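Local atomic coordinates of Serpin48 (Tenebrio molitor, PDB entry 3OZQ), a protein that probably inhibits serine proteases as a highly specific serpin of insect innate immunity, acting on the protease SPE. Residues 200-211 / 259-270. Residues are numbered along the deposited sequence; the frame is centred on the assembly and turned at random.
Sequences DTMYLDEQYFNY and LTKQLVNVALPK
E206 and Q207 both face V264 in a G1 beta bulge, and the side chain of N265 fills in beside it: N265 OD1 accepts the E206 N-H at 2.6 Å, with the donor almost in line with the side-chain C=O. The bulge shifts the register of an antiparallel ladder by one residue where 200-211 turns a corner between two strands of the serpin fold, while 260-269 runs past both. E206 makes the turn with positive phi (48°). Replacing N265 by a valine would probably leave the E206 N-H without its acceptor and the corner less firmly fixed. The bond from V264 N to Q207 O (2.9 Å) closes the bulge, and the regular ladder resumes at L204 N to V266 O (3.0 Å). On the face that carries L204, V266 and F209, V266 CG2 presses tightly on L204 CB at 3.4 Å, and V266 CG1 meets the F209 ring at its edge; F179 also touches V266. On the opposite face, with Y208 and L263, L263 CB lies over one face of the Y208 ring, 4.0 Å from the centroid. At the far end one water donates to both N210 OD1 (2.6 Å) and L259 O (2.8 Å), bridging two acceptors.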
ATOM      1  N   ASP A 200     -16.300 -15.143  10.834  1.00 48.77           N
ATOM      2  CA  ASP A 200     -15.391 -15.344  11.950  1.00 41.88           C
ATOM      3  C   ASP A 200     -14.974 -14.001  12.534  1.00 46.74           C
ATOM      4  O   ASP A 200     -14.492 -13.122  11.814  1.00 42.08           O
ATOM      5  CB  ASP A 200     -14.175 -16.125  11.462  1.00 47.10           C
ATOM      6  CG  ASP A 200     -14.554 -17.477  10.880  1.00 50.08           C
ATOM      7  OD1 ASP A 200     -15.320 -18.203  11.551  1.00 53.05           O
ATOM      8  OD2 ASP A 200     -14.118 -17.805   9.750  1.00 60.22           O
ATOM      9  N   THR A 201     -15.168 -13.848  13.841  1.00 38.24           N
ATOM     10  CA  THR A 201     -14.898 -12.596  14.515  1.00 39.29           C
ATOM     11  C   THR A 201     -14.074 -12.857  15.774  1.00 41.48           C
ATOM     12  O   THR A 201     -14.329 -13.812  16.508  1.00 43.24           O
ATOM     13  CB  THR A 201     -16.220 -11.863  14.835  1.00 40.72           C
ATOM     14  OG1 THR A 201     -16.896 -11.552  13.606  1.00 38.88           O
ATOM     15  CG2 THR A 201     -15.967 -10.582  15.612  1.00 38.52           C
ATOM     16  N   MET A 202     -13.070 -12.014  16.001  1.00 41.22           N
ATOM     17  CA  MET A 202     -12.143 -12.159  17.114  1.00 41.18           C
ATOM     18  C   MET A 202     -12.477 -11.144  18.197  1.00 39.04           C
ATOM     19  O   MET A 202     -12.963 -10.059  17.895  1.00 37.67           O
ATOM     20  CB  MET A 202     -10.700 -11.927  16.645  1.00 40.90           C
ATOM     21  CG  MET A 202     -10.335 -12.562  15.319  1.00 40.81           C
ATOM     22  SD  MET A 202      -8.602 -12.228  14.888  1.00 42.91           S
ATOM     23  CE  MET A 202      -8.663 -10.451  14.684  1.00 39.88           C
ATOM     24  N   TYR A 203     -12.187 -11.481  19.451  1.00 40.98           N
ATOM     25  CA  TYR A 203     -12.599 -10.648  20.575  1.00 37.13           C
ATOM     26  C   TYR A 203     -11.475 -10.377  21.568  1.00 40.22           C
ATOM     27  O   TYR A 203     -10.792 -11.291  22.015  1.00 45.31           O
ATOM     28  CB  TYR A 203     -13.822 -11.272  21.289  1.00 42.10           C
ATOM     29  CG  TYR A 203     -15.063 -11.279  20.430  1.00 38.93           C
ATOM     30  CD1 TYR A 203     -16.002 -10.256  20.525  1.00 39.02           C
ATOM     31  CD2 TYR A 203     -15.286 -12.293  19.506  1.00 36.60           C
ATOM     32  CE1 TYR A 203     -17.129 -10.246  19.735  1.00 34.87           C
ATOM     33  CE2 TYR A 203     -16.408 -12.290  18.707  1.00 39.41           C
ATOM     34  CZ  TYR A 203     -17.324 -11.262  18.825  1.00 37.76           C
ATOM     35  OH  TYR A 203     -18.428 -11.246  18.015  1.00 39.39           O
ATOM     36  N   LEU A 204     -11.299  -9.106  21.914  1.00 41.28           N
ATOM     37  CA  LEU A 204     -10.321  -8.705  22.919  1.00 43.33           C
ATOM     38  C   LEU A 204     -10.943  -7.683  23.854  1.00 46.19           C
ATOM     39  O   LEU A 204     -11.378  -6.621  23.412  1.00 47.22           O
ATOM     40  CB  LEU A 204      -9.084  -8.097  22.255  1.00 47.49           C
ATOM     41  CG  LEU A 204      -7.700  -8.628  22.626  1.00 48.52           C
ATOM     42  CD1 LEU A 204      -6.601  -7.784  21.947  1.00 44.57           C
ATOM     43  CD2 LEU A 204      -7.513  -8.657  24.125  1.00 45.62           C
ATOM     44  N   ASP A 205     -10.969  -7.999  25.148  1.00 46.19           N
ATOM     45  CA  ASP A 205     -11.649  -7.163  26.136  1.00 49.59           C
ATOM     46  C   ASP A 205     -10.728  -6.414  27.092  1.00 49.20           C
ATOM     47  O   ASP A 205      -9.585  -6.811  27.326  1.00 50.54           O
ATOM     48  CB  ASP A 205     -12.614  -8.006  26.975  1.00 51.30           C
ATOM     49  CG  ASP A 205     -13.661  -8.702  26.140  1.00 51.82           C
ATOM     50  OD1 ASP A 205     -14.088  -8.126  25.114  1.00 55.22           O
ATOM     51  OD2 ASP A 205     -14.055  -9.827  26.519  1.00 56.93           O
ATOM     52  N   GLU A 206     -11.257  -5.334  27.652  1.00 44.31           N
ATOM     53  CA  GLU A 206     -10.588  -4.591  28.712  1.00 54.69           C
ATOM     54  C   GLU A 206      -9.121  -4.274  28.414  1.00 54.23           C
ATOM     55  O   GLU A 206      -8.268  -4.399  29.292  1.00 51.05           O
ATOM     56  CB  GLU A 206     -10.696  -5.356  30.037  1.00 58.55           C
ATOM     57  CG  GLU A 206     -12.122  -5.583  30.513  1.00 60.46           C
ATOM     58  CD  GLU A 206     -12.291  -6.892  31.298  1.00 69.36           C
ATOM     59  OE1 GLU A 206     -13.203  -7.682  30.948  1.00 64.04           O
ATOM     60  OE2 GLU A 206     -11.517  -7.134  32.256  1.00 65.53           O
ATOM     61  N   GLN A 207      -8.833  -3.860  27.181  1.00 55.03           N
ATOM     62  CA  GLN A 207      -7.489  -3.432  26.815  1.00 45.32           C
ATOM     63  C   GLN A 207      -7.463  -1.919  26.675  1.00 49.90           C
ATOM     64  O   GLN A 207      -8.478  -1.306  26.345  1.00 50.01           O
ATOM     65  CB  GLN A 207      -7.058  -4.066  25.490  1.00 52.97           C
ATOM     66  CG  GLN A 207      -7.093  -5.586  25.464  1.00 51.44           C
ATOM     67  CD  GLN A 207      -5.982  -6.212  26.283  1.00 55.46           C
ATOM     68  OE1 GLN A 207      -6.057  -7.384  26.654  1.00 61.05           O
ATOM     69  NE2 GLN A 207      -4.940  -5.437  26.563  1.00 54.66           N
ATOM     70  N   TYR A 208      -6.304  -1.317  26.925  1.00 50.51           N
ATOM     71  CA  TYR A 208      -6.133   0.114  26.702  1.00 49.58           C
ATOM     72  C   TYR A 208      -5.481   0.359  25.343  1.00 46.87           C
ATOM     73  O   TYR A 208      -4.296   0.078  25.145  1.00 47.60           O
ATOM     74  CB  TYR A 208      -5.317   0.768  27.821  1.00 50.75           C
ATOM     75  CG  TYR A 208      -6.150   1.158  29.028  1.00 52.86           C
ATOM     76  CD1 TYR A 208      -6.842   2.362  29.059  1.00 52.44           C
ATOM     77  CD2 TYR A 208      -6.256   0.314  30.123  1.00 57.09           C
ATOM     78  CE1 TYR A 208      -7.614   2.725  30.160  1.00 55.68           C
ATOM     79  CE2 TYR A 208      -7.030   0.660  31.232  1.00 57.42           C
ATOM     80  CZ  TYR A 208      -7.706   1.870  31.244  1.00 58.32           C
ATOM     81  OH  TYR A 208      -8.469   2.228  32.339  1.00 60.94           O
ATOM     82  N   PHE A 209      -6.269   0.885  24.415  1.00 44.79           N
ATOM     83  CA  PHE A 209      -5.800   1.151  23.059  1.00 43.50           C
ATOM     84  C   PHE A 209      -6.095   2.591  22.713  1.00 44.68           C
ATOM     85  O   PHE A 209      -7.056   3.167  23.215  1.00 47.24           O
ATOM     86  CB  PHE A 209      -6.525   0.245  22.054  1.00 39.45           C
ATOM     87  CG  PHE A 209      -6.138  -1.201  22.148  1.00 40.98           C
ATOM     88  CD1 PHE A 209      -7.095  -2.199  22.021  1.00 44.38           C
ATOM     89  CD2 PHE A 209      -4.814  -1.569  22.343  1.00 44.38           C
ATOM     90  CE1 PHE A 209      -6.741  -3.540  22.098  1.00 43.50           C
ATOM     91  CE2 PHE A 209      -4.451  -2.903  22.419  1.00 38.29           C
ATOM     92  CZ  PHE A 209      -5.412  -3.890  22.297  1.00 43.31           C
ATOM     93  N   ASN A 210      -5.274   3.167  21.840  1.00 48.52           N
ATOM     94  CA  ASN A 210      -5.549   4.491  21.325  1.00 45.85           C
ATOM     95  C   ASN A 210      -6.912   4.541  20.658  1.00 45.72           C
ATOM     96  O   ASN A 210      -7.246   3.708  19.816  1.00 43.39           O
ATOM     97  CB  ASN A 210      -4.437   4.941  20.377  1.00 50.59           C
ATOM     98  CG  ASN A 210      -3.209   5.405  21.126  1.00 54.67           C
ATOM     99  OD1 ASN A 210      -3.305   6.234  22.029  1.00 57.21           O
ATOM    100  ND2 ASN A 210      -2.056   4.856  20.781  1.00 54.53           N
ATOM    101  N   TYR A 211      -7.692   5.533  21.049  1.00 45.79           N
ATOM    102  CA  TYR A 211      -9.099   5.588  20.709  1.00 41.92           C
ATOM    103  C   TYR A 211      -9.480   7.035  20.479  1.00 46.34           C
ATOM    104  O   TYR A 211      -8.931   7.936  21.115  1.00 50.40           O
ATOM    105  CB  TYR A 211      -9.910   4.995  21.868  1.00 50.61           C
ATOM    106  CG  TYR A 211     -11.408   5.096  21.722  1.00 49.40           C
ATOM    107  CD1 TYR A 211     -12.148   4.028  21.230  1.00 48.96           C
ATOM    108  CD2 TYR A 211     -12.089   6.253  22.089  1.00 48.51           C
ATOM    109  CE1 TYR A 211     -13.528   4.108  21.102  1.00 50.71           C
ATOM    110  CE2 TYR A 211     -13.468   6.344  21.961  1.00 51.85           C
ATOM    111  CZ  TYR A 211     -14.181   5.268  21.471  1.00 50.21           C
ATOM    112  OH  TYR A 211     -15.550   5.348  21.341  1.00 55.18           O
ATOM    113  N   LEU A 259      -5.312  10.874  19.460  1.00 63.90           N
ATOM    114  CA  LEU A 259      -5.728   9.587  20.008  1.00 63.97           C
ATOM    115  C   LEU A 259      -5.153   9.374  21.404  1.00 58.27           C
ATOM    116  O   LEU A 259      -3.959   9.569  21.630  1.00 60.00           O
ATOM    117  CB  LEU A 259      -5.295   8.455  19.074  1.00 61.11           C
ATOM    118  CG  LEU A 259      -5.643   8.660  17.594  1.00 61.16           C
ATOM    119  CD1 LEU A 259      -4.677   7.896  16.701  1.00 64.97           C
ATOM    120  CD2 LEU A 259      -7.075   8.254  17.305  1.00 55.96           C
ATOM    121  N   THR A 260      -6.007   8.979  22.341  1.00 56.70           N
ATOM    122  CA  THR A 260      -5.564   8.698  23.702  1.00 56.24           C
ATOM    123  C   THR A 260      -5.956   7.284  24.095  1.00 54.20           C
ATOM    124  O   THR A 260      -6.914   6.730  23.560  1.00 56.09           O
ATOM    125  CB  THR A 260      -6.177   9.681  24.711  1.00 57.82           C
ATOM    126  OG1 THR A 260      -7.602   9.722  24.534  1.00 59.24           O
ATOM    127  CG2 THR A 260      -5.604  11.075  24.509  1.00 60.17           C
ATOM    128  N   LYS A 261      -5.214   6.700  25.028  1.00 52.41           N
ATOM    129  CA  LYS A 261      -5.493   5.342  25.461  1.00 52.02           C
ATOM    130  C   LYS A 261      -6.749   5.262  26.330  1.00 53.76           C
ATOM    131  O   LYS A 261      -6.787   5.779  27.446  1.00 49.28           O
ATOM    132  CB  LYS A 261      -4.290   4.765  26.205  1.00 52.81           C
ATOM    133  CG  LYS A 261      -3.052   4.632  25.342  1.00 54.77           C
ATOM    134  CD  LYS A 261      -2.318   3.335  25.647  1.00 57.37           C
ATOM    135  CE  LYS A 261      -1.191   3.085  24.656  1.00 56.62           C
ATOM    136  NZ  LYS A 261      -0.474   1.805  24.938  1.00 63.29           N
ATOM    137  N   GLN A 262      -7.782   4.612  25.813  1.00 50.45           N
ATOM    138  CA  GLN A 262      -8.996   4.401  26.587  1.00 49.87           C
ATOM    139  C   GLN A 262      -9.279   2.920  26.724  1.00 49.04           C
ATOM    140  O   GLN A 262      -8.900   2.126  25.870  1.00 45.58           O
ATOM    141  CB  GLN A 262     -10.188   5.111  25.947  1.00 52.13           C
ATOM    142  CG  GLN A 262     -10.001   6.618  25.803  1.00 57.53           C
ATOM    143  CD  GLN A 262     -11.307   7.386  25.926  1.00 60.50           C
ATOM    144  OE1 GLN A 262     -12.011   7.271  26.926  1.00 62.22           O
ATOM    145  NE2 GLN A 262     -11.637   8.170  24.904  1.00 59.83           N
ATOM    146  N   LEU A 263      -9.949   2.550  27.809  1.00 48.89           N
ATOM    147  CA  LEU A 263     -10.303   1.166  28.053  1.00 44.22           C
ATOM    148  C   LEU A 263     -11.399   0.759  27.080  1.00 43.48           C
ATOM    149  O   LEU A 263     -12.430   1.416  26.982  1.00 44.84           O
ATOM    150  CB  LEU A 263     -10.805   1.006  29.484  1.00 47.76           C
ATOM    151  CG  LEU A 263     -11.102  -0.432  29.868  1.00 48.89           C
ATOM    152  CD1 LEU A 263      -9.822  -1.253  29.798  1.00 50.95           C
ATOM    153  CD2 LEU A 263     -11.715  -0.476  31.268  1.00 52.90           C
ATOM    154  N   VAL A 264     -11.186  -0.330  26.361  1.00 38.98           N
ATOM    155  CA  VAL A 264     -12.068  -0.636  25.251  1.00 39.91           C
ATOM    156  C   VAL A 264     -12.180  -2.127  25.050  1.00 38.95           C
ATOM    157  O   VAL A 264     -11.264  -2.874  25.386  1.00 43.76           O
ATOM    158  CB  VAL A 264     -11.545   0.048  23.936  1.00 45.96           C
ATOM    159  CG1 VAL A 264     -10.119  -0.374  23.643  1.00 39.69           C
ATOM    160  CG2 VAL A 264     -12.457  -0.248  22.760  1.00 42.64           C
ATOM    161  N   ASN A 265     -13.321  -2.559  24.525  1.00 42.15           N
ATOM    162  CA  ASN A 265     -13.479  -3.921  24.049  1.00 42.30           C
ATOM    163  C   ASN A 265     -13.512  -3.879  22.531  1.00 42.23           C
ATOM    164  O   ASN A 265     -14.109  -2.980  21.948  1.00 42.97           O
ATOM    165  CB  ASN A 265     -14.775  -4.550  24.566  1.00 43.78           C
ATOM    166  CG  ASN A 265     -14.721  -4.881  26.050  1.00 50.40           C
ATOM    167  OD1 ASN A 265     -13.649  -5.024  26.637  1.00 51.97           O
ATOM    168  ND2 ASN A 265     -15.887  -5.009  26.660  1.00 48.91           N
ATOM    169  N   VAL A 266     -12.884  -4.851  21.887  1.00 41.59           N
ATOM    170  CA  VAL A 266     -12.818  -4.840  20.437  1.00 40.14           C
ATOM    171  C   VAL A 266     -13.355  -6.117  19.819  1.00 37.99           C
ATOM    172  O   VAL A 266     -13.010  -7.221  20.238  1.00 41.34           O
ATOM    173  CB  VAL A 266     -11.377  -4.622  19.933  1.00 44.61           C
ATOM    174  CG1 VAL A 266     -10.722  -3.457  20.677  1.00 44.15           C
ATOM    175  CG2 VAL A 266     -10.575  -5.886  20.115  1.00 49.09           C
ATOM    176  N   ALA A 267     -14.196  -5.954  18.809  1.00 35.98           N
ATOM    177  CA  ALA A 267     -14.667  -7.083  18.020  1.00 36.14           C
ATOM    178  C   ALA A 267     -14.243  -6.858  16.583  1.00 38.08           C
ATOM    179  O   ALA A 267     -14.800  -5.997  15.898  1.00 36.52           O
ATOM    180  CB  ALA A 267     -16.181  -7.210  18.099  1.00 36.22           C
ATOM    181  N   LEU A 268     -13.262  -7.635  16.136  1.00 36.25           N
ATOM    182  CA  LEU A 268     -12.687  -7.455  14.808  1.00 35.08           C
ATOM    183  C   LEU A 268     -12.776  -8.749  14.051  1.00 35.19           C
ATOM    184  O   LEU A 268     -12.206  -9.743  14.474  1.00 37.57           O
ATOM    185  CB  LEU A 268     -11.214  -7.058  14.921  1.00 36.20           C
ATOM    186  CG  LEU A 268     -10.499  -6.779  13.593  1.00 37.29           C
ATOM    187  CD1 LEU A 268     -10.977  -5.449  13.046  1.00 32.54           C
ATOM    188  CD2 LEU A 268      -8.996  -6.779  13.807  1.00 34.13           C
ATOM    189  N   PRO A 269     -13.485  -8.739  12.919  1.00 35.30           N
ATOM    190  CA  PRO A 269     -13.542  -9.903  12.037  1.00 35.30           C
ATOM    191  C   PRO A 269     -12.153 -10.247  11.528  1.00 41.69           C
ATOM    192  O   PRO A 269     -11.308  -9.352  11.338  1.00 37.72           O
ATOM    193  CB  PRO A 269     -14.382  -9.414  10.850  1.00 38.53           C
ATOM    194  CG  PRO A 269     -15.078  -8.181  11.327  1.00 38.70           C
ATOM    195  CD  PRO A 269     -14.183  -7.572  12.357  1.00 37.50           C
ATOM    196  N   LYS A 270     -11.901 -11.521  11.272  1.00 38.23           N
ATOM    197  CA  LYS A 270     -10.709 -11.814  10.494  1.00 40.71           C
ATOM    198  C   LYS A 270     -10.986 -11.492   9.029  1.00 41.60           C
ATOM    199  O   LYS A 270     -12.121 -11.567   8.564  1.00 39.95           O
ATOM    200  CB  LYS A 270     -10.220 -13.246  10.707  1.00 47.33           C
ATOM    201  CG  LYS A 270     -11.234 -14.331  10.425  1.00 54.43           C
ATOM    202  CD  LYS A 270     -10.650 -15.680  10.804  1.00 54.75           C
ATOM    203  CE  LYS A 270     -10.033 -15.621  12.186  1.00 50.10           C
ATOM    204  NZ  LYS A 270      -9.065 -16.738  12.372  1.00 57.03           N
TER
HETATM  205  O   HOH W   1      -1.825   8.166  22.802  1.00 50.69           O